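Local coordinates for phosphoribosylaminoimidazole-succinocarboxamide synthase (Saccharomyces cerevisiae, PDB 2CNV), which catalyses the ATP-dependent joining of L-aspartate to the carboxylate of CAIR, forming SAICAR in de novo purine biosynthesis, at residues Y124-A129 with R242-A247; A214-E219 with P238-F243; Q261-W266 with V278-D283. One frame throughout, in Å; residues are numbered along the deposited sequence. Where two conformers were deposited one is given.

Contact 1 (Y124-A129 with R242-A247). With SSS (N-{[5-amino-1-(5-O-phosphono-beta-D-arabinofuranosyl)-1H-imidazol-4-yl]carbonyl}-L-aspartic acid), chain D.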
loop_
_atom_site.group_PDB
_atom_site.type_symbol
_atom_site.label_atom_id
_atom_site.label_comp_id
_atom_site.label_asym_id
_atom_site.label_seq_id
_atom_site.Cartn_x
_atom_site.Cartn_y
_atom_site.Cartn_z
ATOM N N TYR A 124 -15.509 2.032 -4.447
ATOM C CA TYR A 124 -16.224 1.120 -5.328
ATOM C C TYR A 124 -16.468 -0.191 -4.586
ATOM O O TYR A 124 -15.650 -0.597 -3.755
ATOM C CB TYR A 124 -15.399 0.842 -6.603
ATOM C CG TYR A 124 -15.107 2.068 -7.454
ATOM C CD1 TYR A 124 -14.183 3.038 -7.036
ATOM C CD2 TYR A 124 -15.754 2.263 -8.680
ATOM C CE1 TYR A 124 -13.925 4.168 -7.799
ATOM C CE2 TYR A 124 -15.500 3.396 -9.454
ATOM C CZ TYR A 124 -14.583 4.340 -9.008
ATOM O OH TYR A 124 -14.318 5.462 -9.768
ATOM N N ILE A 125 -17.575 -0.862 -4.882
ATOM C CA ILE A 125 -17.882 -2.113 -4.180
ATOM C C ILE A 125 -17.210 -3.300 -4.875
ATOM O O ILE A 125 -17.543 -3.647 -6.006
ATOM C CB ILE A 125 -19.417 -2.331 -3.961
ATOM C CG1 ILE A 125 -19.672 -3.469 -2.953
ATOM C CG2 ILE A 125 -20.147 -2.564 -5.299
ATOM C CD1 ILE A 125 -21.090 -3.492 -2.393
ATOM N N THR A 126 -16.245 -3.899 -4.189
ATOM C CA THR A 126 -15.489 -5.037 -4.722
ATOM C C THR A 126 -14.926 -5.851 -3.541
ATOM O O THR A 126 -15.252 -5.557 -2.392
ATOM C CB THR A 126 -14.382 -4.559 -5.716
ATOM O OG1 THR A 126 -13.810 -5.679 -6.400
ATOM C CG2 THR A 126 -13.285 -3.755 -5.005
ATOM N N GLY A 127 -14.118 -6.876 -3.819
ATOM C CA GLY A 127 -13.454 -7.646 -2.754
ATOM C C GLY A 127 -14.412 -8.149 -1.688
ATOM O O GLY A 127 -15.503 -8.611 -1.997
ATOM N N SER A 128 -14.013 -8.034 -0.426
ATOM C CA SER A 128 -14.817 -8.574 0.674
ATOM C C SER A 128 -16.093 -7.767 0.945
ATOM O O SER A 128 -17.027 -8.281 1.564
ATOM C CB SER A 128 -13.981 -8.729 1.945
ATOM O OG SER A 128 -13.647 -7.473 2.507
ATOM N N ALA A 129 -16.130 -6.516 0.479
ATOM C CA ALA A 129 -17.345 -5.692 0.538
ATOM C C ALA A 129 -18.430 -6.272 -0.347
ATOM O O ALA A 129 -19.574 -6.438 0.091
ATOM C CB ALA A 129 -17.043 -4.257 0.114
ATOM N N ARG A 242 -6.450 -1.370 -4.609
ATOM C CA ARG A 242 -6.871 -2.017 -5.845
ATOM C C ARG A 242 -6.811 -1.052 -7.016
ATOM O O ARG A 242 -7.584 -0.094 -7.083
ATOM C CB ARG A 242 -8.288 -2.580 -5.714
ATOM C CG ARG A 242 -8.333 -3.953 -5.098
ATOM C CD ARG A 242 -9.746 -4.529 -5.135
ATOM N NE ARG A 242 -9.770 -5.837 -4.498
ATOM C CZ ARG A 242 -10.117 -6.071 -3.234
ATOM N NH1 ARG A 242 -10.505 -5.083 -2.428
ATOM N NH2 ARG A 242 -10.073 -7.314 -2.773
ATOM N N PHE A 243 -5.873 -1.301 -7.924
ATOM C CA PHE A 243 -5.718 -0.518 -9.140
ATOM C C PHE A 243 -6.478 -1.193 -10.280
ATOM O O PHE A 243 -6.327 -2.392 -10.506
ATOM C CB PHE A 243 -4.226 -0.393 -9.513
ATOM C CG PHE A 243 -3.467 0.686 -8.752
ATOM C CD1 PHE A 243 -3.918 1.172 -7.524
ATOM C CD2 PHE A 243 -2.270 1.182 -9.264
ATOM C CE1 PHE A 243 -3.202 2.158 -6.830
ATOM C CE2 PHE A 243 -1.543 2.162 -8.584
ATOM C CZ PHE A 243 -2.008 2.652 -7.359
ATOM N N TRP A 244 -7.293 -0.412 -10.982
ATOM C CA TRP A 244 -7.999 -0.863 -12.176
ATOM C C TRP A 244 -7.698 0.057 -13.353
ATOM O O TRP A 244 -7.569 1.271 -13.184
ATOM C CB TRP A 244 -9.519 -0.821 -11.952
ATOM C CG TRP A 244 -10.067 -1.781 -10.925
ATOM C CD1 TRP A 244 -9.501 -2.944 -10.491
ATOM C CD2 TRP A 244 -11.322 -1.668 -10.248
ATOM N NE1 TRP A 244 -10.314 -3.555 -9.567
ATOM C CE2 TRP A 244 -11.443 -2.794 -9.402
ATOM C CE3 TRP A 244 -12.356 -0.716 -10.269
ATOM C CZ2 TRP A 244 -12.560 -3.002 -8.581
ATOM C CZ3 TRP A 244 -13.471 -0.920 -9.454
ATOM C CH2 TRP A 244 -13.562 -2.058 -8.619
ATOM N N ASN A 245 -7.637 -0.528 -14.543
ATOM C CA ASN A 245 -7.617 0.222 -15.799
ATOM C C ASN A 245 -8.936 0.964 -16.012
ATOM O O ASN A 245 -10.002 0.351 -16.163
ATOM C CB ASN A 245 -7.332 -0.727 -16.974
ATOM C CG ASN A 245 -7.292 -0.011 -18.331
ATOM O OD1 ASN A 245 -7.917 1.027 -18.532
ATOM N ND2 ASN A 245 -6.575 -0.598 -19.273
ATOM N N GLY A 246 -8.843 2.291 -16.044
ATOM C CA GLY A 246 -10.014 3.157 -16.101
ATOM C C GLY A 246 -10.775 3.086 -17.407
ATOM O O GLY A 246 -12.009 3.195 -17.417
ATOM N N ALA A 247 -10.042 2.915 -18.507
ATOM C CA ALA A 247 -10.634 2.837 -19.848
ATOM C C ALA A 247 -11.475 1.576 -20.034
ATOM O O ALA A 247 -12.470 1.595 -20.752
ATOM C CB ALA A 247 -9.541 2.915 -20.933
HETATM P PA SSS D . -10.733 -6.659 0.799
HETATM O O1A SSS D . -10.086 -7.811 0.084
HETATM O O2A SSS D . -11.106 -6.971 2.227
HETATM O O3A SSS D . -11.796 -5.955 0.008
HETATM O "O5'" SSS D . -9.570 -5.566 0.932
HETATM C "C5'" SSS D . -9.649 -4.469 1.841
HETATM C "C4'" SSS D . -8.444 -3.565 1.627
HETATM O "O4'" SSS D . -7.270 -4.374 1.632
HETATM C "C1'" SSS D . -6.332 -3.857 0.687
HETATM N N9 SSS D . -5.440 -4.914 0.141
HETATM C C4 SSS D . -5.661 -6.206 -0.111
HETATM O O6 SSS D . -5.129 -9.104 -0.474
HETATM N N3 SSS D . -6.866 -6.837 0.057
HETATM C C6 SSS D . -4.409 -8.257 -0.986
HETATM N N6 SSS D . -3.478 -8.544 -1.901
HETATM C C61 SSS D . -3.232 -9.893 -2.400
HETATM C C62 SSS D . -2.268 -10.657 -1.533
HETATM C C63 SSS D . -2.643 -9.679 -3.794
HETATM C C64 SSS D . -3.659 -10.051 -4.852
HETATM O O65 SSS D . -1.823 -11.737 -1.958
HETATM O O66 SSS D . -1.938 -10.206 -0.414
HETATM O O67 SSS D . -4.208 -9.126 -5.491
HETATM O O68 SSS D . -3.915 -11.263 -5.060
HETATM C C5 SSS D . -4.522 -6.827 -0.585
HETATM N N7 SSS D . -3.576 -5.863 -0.601
HETATM C C8 SSS D . -4.144 -4.715 -0.152
HETATM C "C2'" SSS D . -7.113 -3.039 -0.338
HETATM O "O2'" SSS D . -7.270 -3.630 -1.624
HETATM C "C3'" SSS D . -8.474 -2.853 0.280
HETATM O "O3'" SSS D . -8.604 -1.444 0.412
HETATM O O HOH W 1 -11.166 -6.174 -7.712
#

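Contact 2 (A214-E219 with P238-F243). With SSS (N-{[5-amino-1-(5-O-phosphono-beta-D-arabinofuranosyl)-1H-imidazol-4-yl]carbonyl}-L-aspartic acid), chain D.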
loop_
_atom_site.group_PDB
_atom_site.type_symbol
_atom_site.label_atom_id
_atom_site.label_comp_id
_atom_site.label_asym_id
_atom_site.label_seq_id
_atom_site.Cartn_x
_atom_site.Cartn_y
_atom_site.Cartn_z
ATOM N N ALA A 214 -9.817 1.657 -6.712
ATOM C CA ALA A 214 -11.127 1.186 -6.227
ATOM C C ALA A 214 -11.271 1.319 -4.710
ATOM O O ALA A 214 -12.360 1.599 -4.193
ATOM C CB ALA A 214 -11.334 -0.261 -6.644
ATOM N N ASP A 215 -10.160 1.093 -4.012
ATOM C CA ASP A 215 -10.100 1.182 -2.564
ATOM C C ASP A 215 -8.632 1.224 -2.150
ATOM O O ASP A 215 -7.740 1.018 -2.988
ATOM C CB ASP A 215 -10.851 0.008 -1.901
ATOM C CG ASP A 215 -10.380 -1.351 -2.399
ATOM O OD1 ASP A 215 -9.159 -1.539 -2.557
ATOM O OD2 ASP A 215 -11.227 -2.241 -2.618
ATOM N N THR A 216 -8.377 1.509 -0.879
ATOM C CA THR A 216 -7.014 1.612 -0.379
ATOM C C THR A 216 -6.992 1.386 1.119
ATOM O O THR A 216 -7.979 1.642 1.816
ATOM C CB THR A 216 -6.375 3.004 -0.705
ATOM O OG1 THR A 216 -4.951 2.948 -0.525
ATOM C CG2 THR A 216 -6.949 4.103 0.170
ATOM N N LYS A 217 -5.854 0.917 1.611
ATOM C CA LYS A 217 -5.639 0.734 3.035
ATOM C C LYS A 217 -4.588 1.731 3.508
ATOM O O LYS A 217 -3.444 1.667 3.094
ATOM C CB LYS A 217 -5.197 -0.708 3.303
ATOM C CG LYS A 217 -4.983 -1.070 4.766
ATOM C CD LYS A 217 -4.942 -2.589 4.957
ATOM C CE LYS A 217 -3.627 -3.191 4.478
ATOM N NZ LYS A 217 -3.688 -4.682 4.365
ATOM N N PHE A 218 -4.992 2.677 4.347
ATOM C CA PHE A 218 -4.044 3.591 4.976
ATOM C C PHE A 218 -3.686 3.064 6.356
ATOM O O PHE A 218 -4.461 2.325 6.977
ATOM C CB PHE A 218 -4.651 4.991 5.167
ATOM C CG PHE A 218 -4.949 5.737 3.891
ATOM C CD1 PHE A 218 -3.933 6.116 3.024
ATOM C CD2 PHE A 218 -6.252 6.127 3.597
ATOM C CE1 PHE A 218 -4.215 6.828 1.858
ATOM C CE2 PHE A 218 -6.538 6.847 2.447
ATOM C CZ PHE A 218 -5.520 7.190 1.571
ATOM N N GLU A 219 -2.506 3.445 6.835
ATOM C CA GLU A 219 -2.213 3.359 8.254
ATOM C C GLU A 219 -1.927 4.762 8.750
ATOM O O GLU A 219 -1.223 5.531 8.094
ATOM C CB GLU A 219 -1.030 2.436 8.539
ATOM C CG GLU A 219 -0.815 2.199 10.037
ATOM C CD GLU A 219 0.302 1.211 10.350
ATOM O OE1 GLU A 219 0.714 0.461 9.446
ATOM O OE2 GLU A 219 0.761 1.181 11.513
ATOM N N PRO A 238 -0.087 -0.193 -5.707
ATOM C CA PRO A 238 -0.888 -1.362 -6.074
ATOM C C PRO A 238 -0.838 -2.488 -5.039
ATOM O O PRO A 238 -1.636 -3.421 -5.124
ATOM C CB PRO A 238 -0.256 -1.839 -7.391
ATOM C CG PRO A 238 0.607 -0.745 -7.853
ATOM C CD PRO A 238 1.036 0.009 -6.641
ATOM N N ASP A 239 0.078 -2.406 -4.074
ATOM C CA ASP A 239 0.088 -3.367 -2.968
ATOM C C ASP A 239 -0.901 -2.996 -1.862
ATOM O O ASP A 239 -1.479 -3.879 -1.243
ATOM C CB ASP A 239 1.495 -3.552 -2.367
ATOM C CG ASP A 239 2.386 -4.470 -3.199
ATOM O OD1 ASP A 239 1.905 -5.093 -4.165
ATOM O OD2 ASP A 239 3.584 -4.578 -2.865
ATOM N N SER A 240 -1.069 -1.702 -1.598
ATOM C CA SER A 240 -1.972 -1.232 -0.536
ATOM C C SER A 240 -3.402 -0.932 -1.016
ATOM O O SER A 240 -4.290 -0.631 -0.203
ATOM C CB SER A 240 -1.382 0.012 0.146
ATOM O OG SER A 240 -1.417 1.120 -0.734
ATOM N N SER A 241 -3.620 -1.025 -2.327
ATOM C CA SER A 241 -4.864 -0.566 -2.960
ATOM C C SER A 241 -5.218 -1.492 -4.111
ATOM O O SER A 241 -4.384 -2.296 -4.531
ATOM C CB SER A 241 -4.678 0.844 -3.527
ATOM O OG SER A 241 -3.790 1.618 -2.733
ATOM N N ARG A 242 -6.450 -1.370 -4.609
ATOM C CA ARG A 242 -6.871 -2.017 -5.845
ATOM C C ARG A 242 -6.811 -1.052 -7.016
ATOM O O ARG A 242 -7.584 -0.094 -7.083
ATOM C CB ARG A 242 -8.288 -2.580 -5.714
ATOM C CG ARG A 242 -8.333 -3.953 -5.098
ATOM C CD ARG A 242 -9.746 -4.529 -5.135
ATOM N NE ARG A 242 -9.770 -5.837 -4.498
ATOM C CZ ARG A 242 -10.117 -6.071 -3.234
ATOM N NH1 ARG A 242 -10.505 -5.083 -2.428
ATOM N NH2 ARG A 242 -10.073 -7.314 -2.773
ATOM N N PHE A 243 -5.873 -1.301 -7.924
ATOM C CA PHE A 243 -5.718 -0.518 -9.140
ATOM C C PHE A 243 -6.478 -1.193 -10.280
ATOM O O PHE A 243 -6.327 -2.392 -10.506
ATOM C CB PHE A 243 -4.226 -0.393 -9.513
ATOM C CG PHE A 243 -3.467 0.686 -8.752
ATOM C CD1 PHE A 243 -3.918 1.172 -7.524
ATOM C CD2 PHE A 243 -2.270 1.182 -9.264
ATOM C CE1 PHE A 243 -3.202 2.158 -6.830
ATOM C CE2 PHE A 243 -1.543 2.162 -8.584
ATOM C CZ PHE A 243 -2.008 2.652 -7.359
HETATM P PA SSS D . -10.733 -6.659 0.799
HETATM O O1A SSS D . -10.086 -7.811 0.084
HETATM O O2A SSS D . -11.106 -6.971 2.227
HETATM O O3A SSS D . -11.796 -5.955 0.008
HETATM O "O5'" SSS D . -9.570 -5.566 0.932
HETATM C "C5'" SSS D . -9.649 -4.469 1.841
HETATM C "C4'" SSS D . -8.444 -3.565 1.627
HETATM O "O4'" SSS D . -7.270 -4.374 1.632
HETATM C "C1'" SSS D . -6.332 -3.857 0.687
HETATM N N9 SSS D . -5.440 -4.914 0.141
HETATM C C4 SSS D . -5.661 -6.206 -0.111
HETATM O O6 SSS D . -5.129 -9.104 -0.474
HETATM N N3 SSS D . -6.866 -6.837 0.057
HETATM C C6 SSS D . -4.409 -8.257 -0.986
HETATM N N6 SSS D . -3.478 -8.544 -1.901
HETATM C C61 SSS D . -3.232 -9.893 -2.400
HETATM C C62 SSS D . -2.268 -10.657 -1.533
HETATM C C63 SSS D . -2.643 -9.679 -3.794
HETATM C C64 SSS D . -3.659 -10.051 -4.852
HETATM O O65 SSS D . -1.823 -11.737 -1.958
HETATM O O66 SSS D . -1.938 -10.206 -0.414
HETATM O O67 SSS D . -4.208 -9.126 -5.491
HETATM O O68 SSS D . -3.915 -11.263 -5.060
HETATM C C5 SSS D . -4.522 -6.827 -0.585
HETATM N N7 SSS D . -3.576 -5.863 -0.601
HETATM C C8 SSS D . -4.144 -4.715 -0.152
HETATM C "C2'" SSS D . -7.113 -3.039 -0.338
HETATM O "O2'" SSS D . -7.270 -3.630 -1.624
HETATM C "C3'" SSS D . -8.474 -2.853 0.280
HETATM O "O3'" SSS D . -8.604 -1.444 0.412
HETATM O O HOH W 2 -2.851 3.442 0.973
#

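Contact 3 (Q261-W266 with V278-D283). With SSS (N-{[5-amino-1-(5-O-phosphono-beta-D-arabinofuranosyl)-1H-imidazol-4-yl]carbonyl}-L-aspartic acid), chain D; SO4 (sulfate ion), chain E.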
loop_
_atom_site.group_PDB
_atom_site.type_symbol
_atom_site.label_atom_id
_atom_site.label_comp_id
_atom_site.label_asym_id
_atom_site.label_seq_id
_atom_site.Cartn_x
_atom_site.Cartn_y
_atom_site.Cartn_z
ATOM N N GLN A 261 -2.860 -9.153 -12.642
ATOM C CA GLN A 261 -3.728 -10.079 -13.383
ATOM C C GLN A 261 -2.960 -11.114 -14.198
ATOM O O GLN A 261 -3.364 -12.281 -14.263
ATOM C CB GLN A 261 -4.752 -9.358 -14.269
ATOM C CG GLN A 261 -5.950 -10.255 -14.638
ATOM C CD GLN A 261 -6.732 -10.706 -13.416
ATOM O OE1 GLN A 261 -7.170 -9.882 -12.603
ATOM N NE2 GLN A 261 -6.915 -12.023 -13.273
ATOM N N PHE A 262 -1.867 -10.685 -14.821
ATOM C CA PHE A 262 -1.019 -11.599 -15.592
ATOM C C PHE A 262 -0.509 -12.743 -14.709
ATOM O O PHE A 262 -0.603 -13.920 -15.081
ATOM C CB PHE A 262 0.140 -10.842 -16.252
ATOM C CG PHE A 262 0.620 -11.468 -17.532
ATOM C CD1 PHE A 262 -0.186 -11.465 -18.676
ATOM C CD2 PHE A 262 1.878 -12.059 -17.603
ATOM C CE1 PHE A 262 0.256 -12.053 -19.872
ATOM C CE2 PHE A 262 2.334 -12.638 -18.798
ATOM C CZ PHE A 262 1.518 -12.635 -19.929
ATOM N N LEU A 263 -0.004 -12.390 -13.530
ATOM C CA LEU A 263 0.447 -13.375 -12.557
ATOM C C LEU A 263 -0.698 -14.256 -12.051
ATOM O O LEU A 263 -0.576 -15.490 -12.051
ATOM C CB LEU A 263 1.166 -12.691 -11.380
ATOM C CG LEU A 263 1.466 -13.571 -10.158
ATOM C CD1 LEU A 263 2.375 -14.773 -10.518
ATOM C CD2 LEU A 263 2.061 -12.735 -9.036
ATOM N N ARG A 264 -1.798 -13.627 -11.625
ATOM C CA ARG A 264 -2.982 -14.349 -11.150
ATOM C C ARG A 264 -3.449 -15.399 -12.159
ATOM O O ARG A 264 -3.741 -16.531 -11.784
ATOM C CB ARG A 264 -4.151 -13.396 -10.864
ATOM C CG ARG A 264 -4.157 -12.681 -9.512
ATOM C CD ARG A 264 -5.582 -12.308 -9.067
ATOM N NE ARG A 264 -5.686 -12.217 -7.612
ATOM C CZ ARG A 264 -6.806 -12.384 -6.909
ATOM N NH1 ARG A 264 -7.955 -12.662 -7.511
ATOM N NH2 ARG A 264 -6.773 -12.284 -5.587
ATOM N N ASP A 265 -3.513 -15.002 -13.430
ATOM C CA ASP A 265 -3.965 -15.868 -14.518
ATOM C C ASP A 265 -3.066 -17.097 -14.688
ATOM O O ASP A 265 -3.557 -18.199 -14.919
ATOM C CB ASP A 265 -4.074 -15.080 -15.835
ATOM C CG ASP A 265 -5.290 -14.159 -15.877
ATOM O OD1 ASP A 265 -6.071 -14.115 -14.909
ATOM O OD2 ASP A 265 -5.475 -13.472 -16.895
ATOM N N TRP A 266 -1.756 -16.905 -14.553
ATOM C CA TRP A 266 -0.805 -18.017 -14.603
ATOM C C TRP A 266 -0.978 -18.998 -13.435
ATOM O O TRP A 266 -0.981 -20.221 -13.632
ATOM C CB TRP A 266 0.639 -17.510 -14.663
ATOM C CG TRP A 266 1.627 -18.637 -14.759
ATOM C CD1 TRP A 266 1.933 -19.369 -15.872
ATOM C CD2 TRP A 266 2.412 -19.184 -13.692
ATOM N NE1 TRP A 266 2.863 -20.333 -15.567
ATOM C CE2 TRP A 266 3.176 -20.241 -14.236
ATOM C CE3 TRP A 266 2.545 -18.883 -12.330
ATOM C CZ2 TRP A 266 4.067 -20.999 -13.464
ATOM C CZ3 TRP A 266 3.432 -19.638 -11.563
ATOM C CH2 TRP A 266 4.179 -20.683 -12.134
ATOM N N VAL A 278 6.258 -20.831 -4.888
ATOM C CA VAL A 278 6.067 -20.867 -6.336
ATOM C C VAL A 278 6.984 -19.872 -7.042
ATOM O O VAL A 278 6.946 -18.662 -6.758
ATOM C CB VAL A 278 4.600 -20.589 -6.744
ATOM C CG1 VAL A 278 4.471 -20.520 -8.267
ATOM C CG2 VAL A 278 3.669 -21.659 -6.183
ATOM N N LYS A 279 7.794 -20.385 -7.966
ATOM C CA LYS A 279 8.657 -19.533 -8.784
ATOM C C LYS A 279 7.933 -19.133 -10.068
ATOM O O LYS A 279 7.501 -19.985 -10.841
ATOM C CB LYS A 279 9.989 -20.234 -9.108
ATOM C CG LYS A 279 11.092 -19.271 -9.556
ATOM C CD LYS A 279 12.264 -19.975 -10.259
ATOM C CE LYS A 279 13.220 -18.935 -10.849
ATOM N NZ LYS A 279 14.291 -19.546 -11.694
ATOM N N MET A 280 7.801 -17.825 -10.281
ATOM C CA MET A 280 7.196 -17.286 -11.490
ATOM C C MET A 280 8.147 -17.469 -12.671
ATOM O O MET A 280 9.351 -17.230 -12.533
ATOM C CB MET A 280 6.921 -15.784 -11.332
ATOM C CG MET A 280 5.977 -15.385 -10.197
ATOM S SD MET A 280 5.949 -13.579 -9.968
ATOM C CE MET A 280 7.510 -13.326 -9.126
ATOM N N PRO A 281 7.612 -17.863 -13.841
ATOM C CA PRO A 281 8.413 -17.907 -15.072
ATOM C C PRO A 281 8.842 -16.504 -15.476
ATOM O O PRO A 281 8.212 -15.519 -15.066
ATOM C CB PRO A 281 7.443 -18.453 -16.126
ATOM C CG PRO A 281 6.258 -18.939 -15.402
ATOM C CD PRO A 281 6.214 -18.271 -14.070
ATOM N N GLN A 282 9.889 -16.419 -16.291
ATOM C CA GLN A 282 10.455 -15.138 -16.692
ATOM C C GLN A 282 9.469 -14.210 -17.408
ATOM O O GLN A 282 9.464 -13.000 -17.148
ATOM C CB GLN A 282 11.700 -15.354 -17.556
ATOM C CG GLN A 282 12.585 -14.125 -17.679
ATOM C CD GLN A 282 13.185 -13.695 -16.357
ATOM O OE1 GLN A 282 13.916 -14.452 -15.720
ATOM N NE2 GLN A 282 12.894 -12.468 -15.942
ATOM N N ASP A 283 8.641 -14.765 -18.294
ATOM C CA ASP A 283 7.671 -13.963 -19.034
ATOM C C ASP A 283 6.670 -13.273 -18.103
ATOM O O ASP A 283 6.274 -12.138 -18.347
ATOM C CB ASP A 283 6.953 -14.812 -20.085
ATOM C CG ASP A 283 7.830 -15.110 -21.293
ATOM O OD1 ASP A 283 8.999 -14.664 -21.318
ATOM O OD2 ASP A 283 7.351 -15.786 -22.221
HETATM P PA SSS D . -10.733 -6.659 0.799
HETATM O O1A SSS D . -10.086 -7.811 0.084
HETATM O O2A SSS D . -11.106 -6.971 2.227
HETATM O O3A SSS D . -11.796 -5.955 0.008
HETATM O "O5'" SSS D . -9.570 -5.566 0.932
HETATM C "C5'" SSS D . -9.649 -4.469 1.841
HETATM C "C4'" SSS D . -8.444 -3.565 1.627
HETATM O "O4'" SSS D . -7.270 -4.374 1.632
HETATM C "C1'" SSS D . -6.332 -3.857 0.687
HETATM N N9 SSS D . -5.440 -4.914 0.141
HETATM C C4 SSS D . -5.661 -6.206 -0.111
HETATM O O6 SSS D . -5.129 -9.104 -0.474
HETATM N N3 SSS D . -6.866 -6.837 0.057
HETATM C C6 SSS D . -4.409 -8.257 -0.986
HETATM N N6 SSS D . -3.478 -8.544 -1.901
HETATM C C61 SSS D . -3.232 -9.893 -2.400
HETATM C C62 SSS D . -2.268 -10.657 -1.533
HETATM C C63 SSS D . -2.643 -9.679 -3.794
HETATM C C64 SSS D . -3.659 -10.051 -4.852
HETATM O O65 SSS D . -1.823 -11.737 -1.958
HETATM O O66 SSS D . -1.938 -10.206 -0.414
HETATM O O67 SSS D . -4.208 -9.126 -5.491
HETATM O O68 SSS D . -3.915 -11.263 -5.060
HETATM C C5 SSS D . -4.522 -6.827 -0.585
HETATM N N7 SSS D . -3.576 -5.863 -0.601
HETATM C C8 SSS D . -4.144 -4.715 -0.152
HETATM C "C2'" SSS D . -7.113 -3.039 -0.338
HETATM O "O2'" SSS D . -7.270 -3.630 -1.624
HETATM C "C3'" SSS D . -8.474 -2.853 0.280
HETATM O "O3'" SSS D . -8.604 -1.444 0.412
HETATM S S SO4 E . -9.165 -13.595 -10.407
HETATM O O1 SO4 E . -8.795 -14.160 -11.699
HETATM O O2 SO4 E . -8.567 -12.272 -10.289
HETATM O O3 SO4 E . -10.618 -13.462 -10.334
HETATM O O4 SO4 E . -8.712 -14.457 -9.318
#

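Contact 1 (Y124-A129 with R242-A247)
Arg242 and Trp244 both set CG opposite their own carbonyl carbon (chi1 -85° and -66°), which sends the two side chains from the same side of strand 228-245 onto Tyr124, Thr126 and Gly127. The Arg242 chain then runs extended from CG to NE, its CD packing 3.6 Å from Thr126 CG2, and ends in a guanidinium that has CA of Gly127 over one face and O2' of the ligand SSS over the other. Held between these, the group donates NH1 to phosphate oxygen O3A and NH2 to O1A, each bond 2.9 Å and nearly straight. Gly127 and Ser128 lie at the beginning of the 127-136 helical region, and this is the phosphate end of the product-like ligand's pocket: backbone N of Ser128 donates to O3A at 3.1 Å, while its OG donates to O2A at 2.6 Å. A side chain on Gly127 would collide with both Arg242 NH2 and O3A, and its positive phi also suits a glycine. Deeper in, Trp244 turns an edge to the Tyr124 face in an offset edge-to-face pair, centroids 5.7 Å apart and planes at 75°. Thr126 OG1 lies at the indole edge, near its plane, and one water bonds to this hydroxyl and, weakly, to Trp244 NE1.

Contact 2 (A214-E219 with P238-F243)
Asp215 OD2 meets Arg242 NH1 in a 2.9 Å salt bridge, approached on the syn side of the carboxylate and in the guanidinium plane, although the two flat groups are turned 72° apart. The other oxygen, OD1, accepts the ligand's O2' at 3.0 Å and, weakly, its O3'. One carboxylate thus grips the sugar while steadying the arginine that holds the phosphate. Asp215 CG sits between its own N and carbonyl carbon (chi1 54°), which lets OD1 face the sugar while OD2 turns to Arg242. Behind this first shell, backbone bonds hold the segments together: Ala214 N donates to Arg242 O at 2.9 Å and, just before strand 241-243, Ser240 O accepts Lys217 N, also at 2.9 Å. Thr216 and Ser241 form an antiparallel non-hydrogen-bonded pair with CA atoms only 4.0 Å apart, and their hydroxyls OG1 and OG approach to 2.8 Å. A water links Thr216 OG1, Lys217 O and Ser240 OG; the last also bonds to Thr237 N. The segments belong to the hairpin of strands 211-223 and 228-245. On its other side strand 211-223 pairs with strand 113-122, while Pro238 and Asp239 pack against helix 53-67.

Contact 3 (Q261-W266 with V278-D283)
Phe262 opens the contact, its CE2 standing obliquely 4.0 Å from Asp283 O; the same ring makes a cation-pi pair with Arg287 of helix 282-300. One residue on, Leu263 sends its CD1 methyl to Met280 CG at 3.7 Å, with SD close by, the two side chains crossing at about a right angle. Arg264 leaves the helix in another direction: in the conformer given, one of two, NE and NH2 both donate to ligand carboxylate oxygen O68, at 3.2 and 3.1 Å, and NH1 donates to O2 of a sulfate ion. Trp266, a turn after Phe262, carries most of the contact. With CG opposite its backbone N (chi1 -178°), the indole reaches across to the 278-283 segment, where Pro281 CD lies over the six-membered ring, 3.5 Å from its centroid and 13° off the normal: a CH-pi contact. Val278 CG1 touches CZ3 at the ring edge, 3.6 Å away and in plane. Replacing Trp266 by an alanine would probably open a gap between helix 261-269 and this segment, leaving Pro281 and Val278 without their ring partner. Pro281 is the N-cap of helix 282-300, so the indole packs on that helix's start. With no hydrogen bond between the segments, dispersion and CH-pi contacts join them, while Arg264 points to the ligand and to a sulfate probably from the crystallisation liquor.

Contacts 1 and 2 lie side by side, centres 10 Å apart, and share Arg242 and Phe243 on strand 228-245; that strand and its neighbour 211-223 belong to the same mixed sheet. They also touch directly, Trp244 CH2 packing 3.5 Å from Ala214 CB. Contact 3 follows in series along the chain, between helix 261-269 and the loop leading into helix 282-300, its centre 21 Å from each of the others and its nearest atoms about 7 Å away. The bound ligand spans this separation: contact 1 holds its phosphate, contact 2 its sugar hydroxyls, and Arg264 within contact 3, in one of two conformers, the aspartyl carboxylate. The sheet with the start of the 127-136 region, and helix 261-269, thus bind opposite ends.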